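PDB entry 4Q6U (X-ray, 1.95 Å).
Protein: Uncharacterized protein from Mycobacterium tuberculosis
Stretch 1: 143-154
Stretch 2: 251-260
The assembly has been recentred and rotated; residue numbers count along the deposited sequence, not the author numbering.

Stretch 1, residues 143-154: AFAEDLPARELN
Stretch 2 251-260: WTLLKWLDQP

A single backbone-to-backbone hydrogen bond crosses this contact: Arg151 N donates to Trp256 O (2.9 Å, 166°), and side chains, two waters and CA-H...O contacts, Ala150 CA to Trp256 O (3.3 Å) and Arg151 CA to Leu257 O (3.2 Å), do most of the rest in joining stretch 2, with its strand that ends at Trp256, to an irregular partner. Both stretches run in the same direction, with CA atoms paired Ala145-Lys255 (4.2 Å), Ala150-Trp256 (4.7 Å) and Arg151-Leu257 (4.1 Å); stretch 1 spends five residues, 145 to 150, against one step of stretch 2, 255 to 256.

Residues 144-147 have helical phi/psi, closed by Glu146 N to Ala143 O (2.9 Å) and Asp147 N to Phe144 O (3.0 Å). Water 1 accepts from Phe144 N and donates to Leu253 O, both at 2.8 Å; water 2 lies 2.8 Å from Ala145 O and accepts from Trp256 N (2.9 Å). Alanine suits position 145, where CA lies 3.2 Å from Leu254 O and Ala145 CB touches both Leu253 CG (3.8 Å) and Trp256 CD1 (3.7 Å). Phe144, chi1 m, meets Leu254 CD2 at its ring edge through CD2, at 3.8 Å.

Lys255 extends through t, t, t and bends at chi4 (p), so NZ reaches Pro149 O and Glu152 O, each at 2.9 Å, tying down two carbonyls of the loop. Its aliphatic part is useful too: CE packs 3.6 Å from Leu153 CD2 (Leu153 chi m, t).

Arg151 takes phi/psi 70/-59, then chi t, p, p, with chi4 at 93°. This folded course sets NE 2.8 Å from Leu257 O and NH2 2.8 Å from Asp258 OD1, a salt bridge with Asp258 chi1 m; both acceptors lie at the guanidinium edge, near its plane. Ala150 CB packs 3.9 Å from Trp256 CB.

Together the stretches bury 738 Å², including Asp258 O, which has no polar partner and lies 3.5 Å from Ala150 CB.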

# COMPACT_ATOMS: atom_id res chain seq x y z
N ALA B 143 -13.32 -14.27 -17.74
CA ALA B 143 -11.96 -14.24 -17.23
C ALA B 143 -11.98 -13.59 -15.86
O ALA B 143 -12.82 -12.72 -15.59
CB ALA B 143 -11.04 -13.48 -18.18
N PHE B 144 -11.07 -14.02 -14.99
CA PHE B 144 -10.93 -13.38 -13.68
C PHE B 144 -10.72 -11.88 -13.86
O PHE B 144 -11.21 -11.08 -13.07
CB PHE B 144 -9.75 -13.98 -12.89
CG PHE B 144 -9.92 -15.44 -12.55
CD1 PHE B 144 -11.17 -16.05 -12.57
CD2 PHE B 144 -8.81 -16.21 -12.21
CE1 PHE B 144 -11.32 -17.40 -12.25
CE2 PHE B 144 -8.95 -17.55 -11.88
CZ PHE B 144 -10.21 -18.15 -11.90
N ALA B 145 -10.03 -11.48 -14.92
CA ALA B 145 -9.75 -10.06 -15.14
C ALA B 145 -11.01 -9.26 -15.51
O ALA B 145 -10.96 -8.03 -15.58
CB ALA B 145 -8.65 -9.89 -16.24
N GLU B 146 -12.13 -9.94 -15.73
CA GLU B 146 -13.40 -9.25 -15.97
C GLU B 146 -14.14 -8.95 -14.66
O GLU B 146 -15.07 -8.14 -14.62
CB GLU B 146 -14.31 -10.07 -16.91
CG GLU B 146 -13.70 -10.29 -18.31
CD GLU B 146 -14.60 -11.08 -19.26
OE1 GLU B 146 -14.37 -12.29 -19.41
OE2 GLU B 146 -15.52 -10.48 -19.87
N ASP B 147 -13.74 -9.63 -13.58
CA ASP B 147 -14.35 -9.42 -12.27
C ASP B 147 -13.51 -8.46 -11.42
O ASP B 147 -14.01 -7.81 -10.51
CB ASP B 147 -14.53 -10.76 -11.55
CG ASP B 147 -15.72 -11.55 -12.07
OD1 ASP B 147 -16.31 -11.12 -13.09
OD2 ASP B 147 -16.06 -12.58 -11.46
N LEU B 148 -12.21 -8.39 -11.70
CA LEU B 148 -11.34 -7.44 -11.02
C LEU B 148 -11.28 -6.15 -11.83
O LEU B 148 -11.37 -6.19 -13.06
CB LEU B 148 -9.95 -8.04 -10.83
CG LEU B 148 -9.90 -9.29 -9.96
CD1 LEU B 148 -8.50 -9.88 -9.94
CD2 LEU B 148 -10.38 -8.99 -8.54
N PRO B 149 -11.15 -5.00 -11.16
CA PRO B 149 -11.05 -3.78 -11.96
C PRO B 149 -9.78 -3.78 -12.80
O PRO B 149 -8.84 -4.51 -12.47
CB PRO B 149 -10.99 -2.67 -10.90
CG PRO B 149 -11.62 -3.27 -9.70
CD PRO B 149 -11.27 -4.71 -9.72
N ALA B 150 -9.77 -3.01 -13.88
CA ALA B 150 -8.52 -2.74 -14.58
C ALA B 150 -7.84 -1.60 -13.85
O ALA B 150 -8.52 -0.71 -13.34
CB ALA B 150 -8.78 -2.38 -16.04
N ARG B 151 -6.51 -1.66 -13.76
CA ARG B 151 -5.67 -0.57 -13.24
C ARG B 151 -5.82 -0.33 -11.74
O ARG B 151 -4.84 -0.44 -10.99
CB ARG B 151 -5.96 0.73 -14.03
CG ARG B 151 -5.38 2.02 -13.45
CD ARG B 151 -3.85 2.10 -13.51
NE ARG B 151 -3.29 1.93 -14.85
CZ ARG B 151 -3.01 2.93 -15.69
NH1 ARG B 151 -3.26 4.18 -15.34
NH2 ARG B 151 -2.48 2.68 -16.88
N GLU B 152 -7.03 -0.02 -11.28
CA GLU B 152 -7.26 0.29 -9.86
C GLU B 152 -7.04 -0.91 -8.94
O GLU B 152 -7.47 -2.02 -9.24
CB GLU B 152 -8.67 0.84 -9.65
CG GLU B 152 -9.08 1.89 -10.67
CD GLU B 152 -8.34 3.20 -10.48
OE1 GLU B 152 -8.05 3.57 -9.32
OE2 GLU B 152 -8.03 3.85 -11.50
N LEU B 153 -6.42 -0.66 -7.79
CA LEU B 153 -6.10 -1.71 -6.82
C LEU B 153 -6.96 -1.59 -5.57
O LEU B 153 -7.35 -0.50 -5.18
CB LEU B 153 -4.61 -1.63 -6.43
CG LEU B 153 -3.62 -1.64 -7.61
CD1 LEU B 153 -2.20 -1.57 -7.06
CD2 LEU B 153 -3.81 -2.87 -8.45
N ASN B 154 -7.22 -2.71 -4.92
CA ASN B 154 -8.06 -2.70 -3.72
C ASN B 154 -7.41 -3.46 -2.58
O ASN B 154 -6.47 -4.23 -2.81
CB ASN B 154 -9.44 -3.28 -4.04
CG ASN B 154 -10.42 -2.21 -4.44
OD1 ASN B 154 -10.80 -1.37 -3.62
ND2 ASN B 154 -10.85 -2.24 -5.69
N TRP B 251 -1.29 -19.86 -18.02
CA TRP B 251 -1.54 -18.63 -18.79
C TRP B 251 -2.95 -18.07 -18.55
O TRP B 251 -3.50 -17.35 -19.39
CB TRP B 251 -1.31 -18.86 -20.29
CG TRP B 251 -1.00 -17.58 -21.00
CD1 TRP B 251 -1.83 -16.85 -21.81
CD2 TRP B 251 0.24 -16.84 -20.94
NE1 TRP B 251 -1.19 -15.72 -22.25
CE2 TRP B 251 0.08 -15.69 -21.73
CE3 TRP B 251 1.45 -17.05 -20.28
CZ2 TRP B 251 1.10 -14.75 -21.90
CZ3 TRP B 251 2.47 -16.12 -20.44
CH2 TRP B 251 2.29 -14.98 -21.24
N THR B 252 -3.54 -18.40 -17.41
CA THR B 252 -4.82 -17.84 -17.04
C THR B 252 -4.66 -16.34 -16.79
O THR B 252 -3.75 -15.92 -16.09
CB THR B 252 -5.40 -18.52 -15.80
OG1 THR B 252 -5.64 -19.90 -16.07
CG2 THR B 252 -6.71 -17.85 -15.37
N LEU B 253 -5.53 -15.53 -17.39
CA LEU B 253 -5.48 -14.09 -17.20
C LEU B 253 -6.12 -13.71 -15.86
O LEU B 253 -7.26 -14.10 -15.58
CB LEU B 253 -6.17 -13.38 -18.36
CG LEU B 253 -6.19 -11.86 -18.36
CD1 LEU B 253 -4.79 -11.28 -18.48
CD2 LEU B 253 -7.07 -11.38 -19.50
N LEU B 254 -5.40 -12.95 -15.04
CA LEU B 254 -5.88 -12.61 -13.69
C LEU B 254 -6.38 -11.18 -13.57
O LEU B 254 -7.46 -10.94 -13.02
CB LEU B 254 -4.77 -12.82 -12.66
CG LEU B 254 -4.09 -14.19 -12.62
CD1 LEU B 254 -2.92 -14.14 -11.65
CD2 LEU B 254 -5.07 -15.30 -12.23
N LYS B 255 -5.60 -10.22 -14.07
CA LYS B 255 -5.92 -8.81 -13.88
C LYS B 255 -5.27 -7.93 -14.93
O LYS B 255 -4.11 -8.12 -15.27
CB LYS B 255 -5.47 -8.34 -12.49
CG LYS B 255 -5.88 -6.90 -12.21
CD LYS B 255 -5.38 -6.43 -10.88
CE LYS B 255 -5.77 -4.98 -10.65
NZ LYS B 255 -7.17 -4.80 -10.17
N TRP B 256 -6.02 -6.94 -15.42
CA TRP B 256 -5.45 -5.90 -16.27
C TRP B 256 -4.91 -4.77 -15.41
O TRP B 256 -5.59 -4.31 -14.50
CB TRP B 256 -6.49 -5.35 -17.24
CG TRP B 256 -6.87 -6.32 -18.32
CD1 TRP B 256 -8.04 -7.01 -18.41
CD2 TRP B 256 -6.08 -6.72 -19.44
NE1 TRP B 256 -8.03 -7.82 -19.53
CE2 TRP B 256 -6.83 -7.66 -20.17
CE3 TRP B 256 -4.79 -6.37 -19.88
CZ2 TRP B 256 -6.35 -8.25 -21.33
CZ3 TRP B 256 -4.31 -6.97 -21.04
CH2 TRP B 256 -5.09 -7.90 -21.75
N LEU B 257 -3.68 -4.33 -15.70
CA LEU B 257 -3.05 -3.25 -14.94
C LEU B 257 -3.18 -1.93 -15.69
O LEU B 257 -3.14 -0.85 -15.12
CB LEU B 257 -1.58 -3.57 -14.67
CG LEU B 257 -1.35 -4.78 -13.77
CD1 LEU B 257 0.14 -5.02 -13.59
CD2 LEU B 257 -2.03 -4.60 -12.41
N ASP B 258 -3.33 -2.04 -17.01
CA ASP B 258 -3.74 -0.94 -17.85
C ASP B 258 -5.11 -1.30 -18.40
O ASP B 258 -5.75 -2.19 -17.87
CB ASP B 258 -2.73 -0.71 -18.97
CG ASP B 258 -1.33 -0.53 -18.44
OD1 ASP B 258 -1.16 0.30 -17.53
OD2 ASP B 258 -0.40 -1.22 -18.92
N GLN B 259 -5.55 -0.63 -19.45
CA GLN B 259 -6.80 -1.03 -20.08
C GLN B 259 -6.59 -2.31 -20.90
O GLN B 259 -5.49 -2.57 -21.37
CB GLN B 259 -7.35 0.10 -20.97
CG GLN B 259 -7.86 1.30 -20.19
CD GLN B 259 -8.66 0.92 -18.95
OE1 GLN B 259 -9.69 0.24 -19.05
NE2 GLN B 259 -8.19 1.35 -17.78
N PRO B 260 -7.65 -3.11 -21.06
CA PRO B 260 -7.50 -4.36 -21.82
C PRO B 260 -7.03 -4.11 -23.24
O PRO B 260 -7.34 -3.06 -23.82
CB PRO B 260 -8.90 -4.96 -21.82
CG PRO B 260 -9.57 -4.34 -20.63
CD PRO B 260 -9.00 -2.96 -20.49
O HOH W 1 -9.38 -15.90 -16.12
O HOH W 2 -8.78 -6.62 -14.50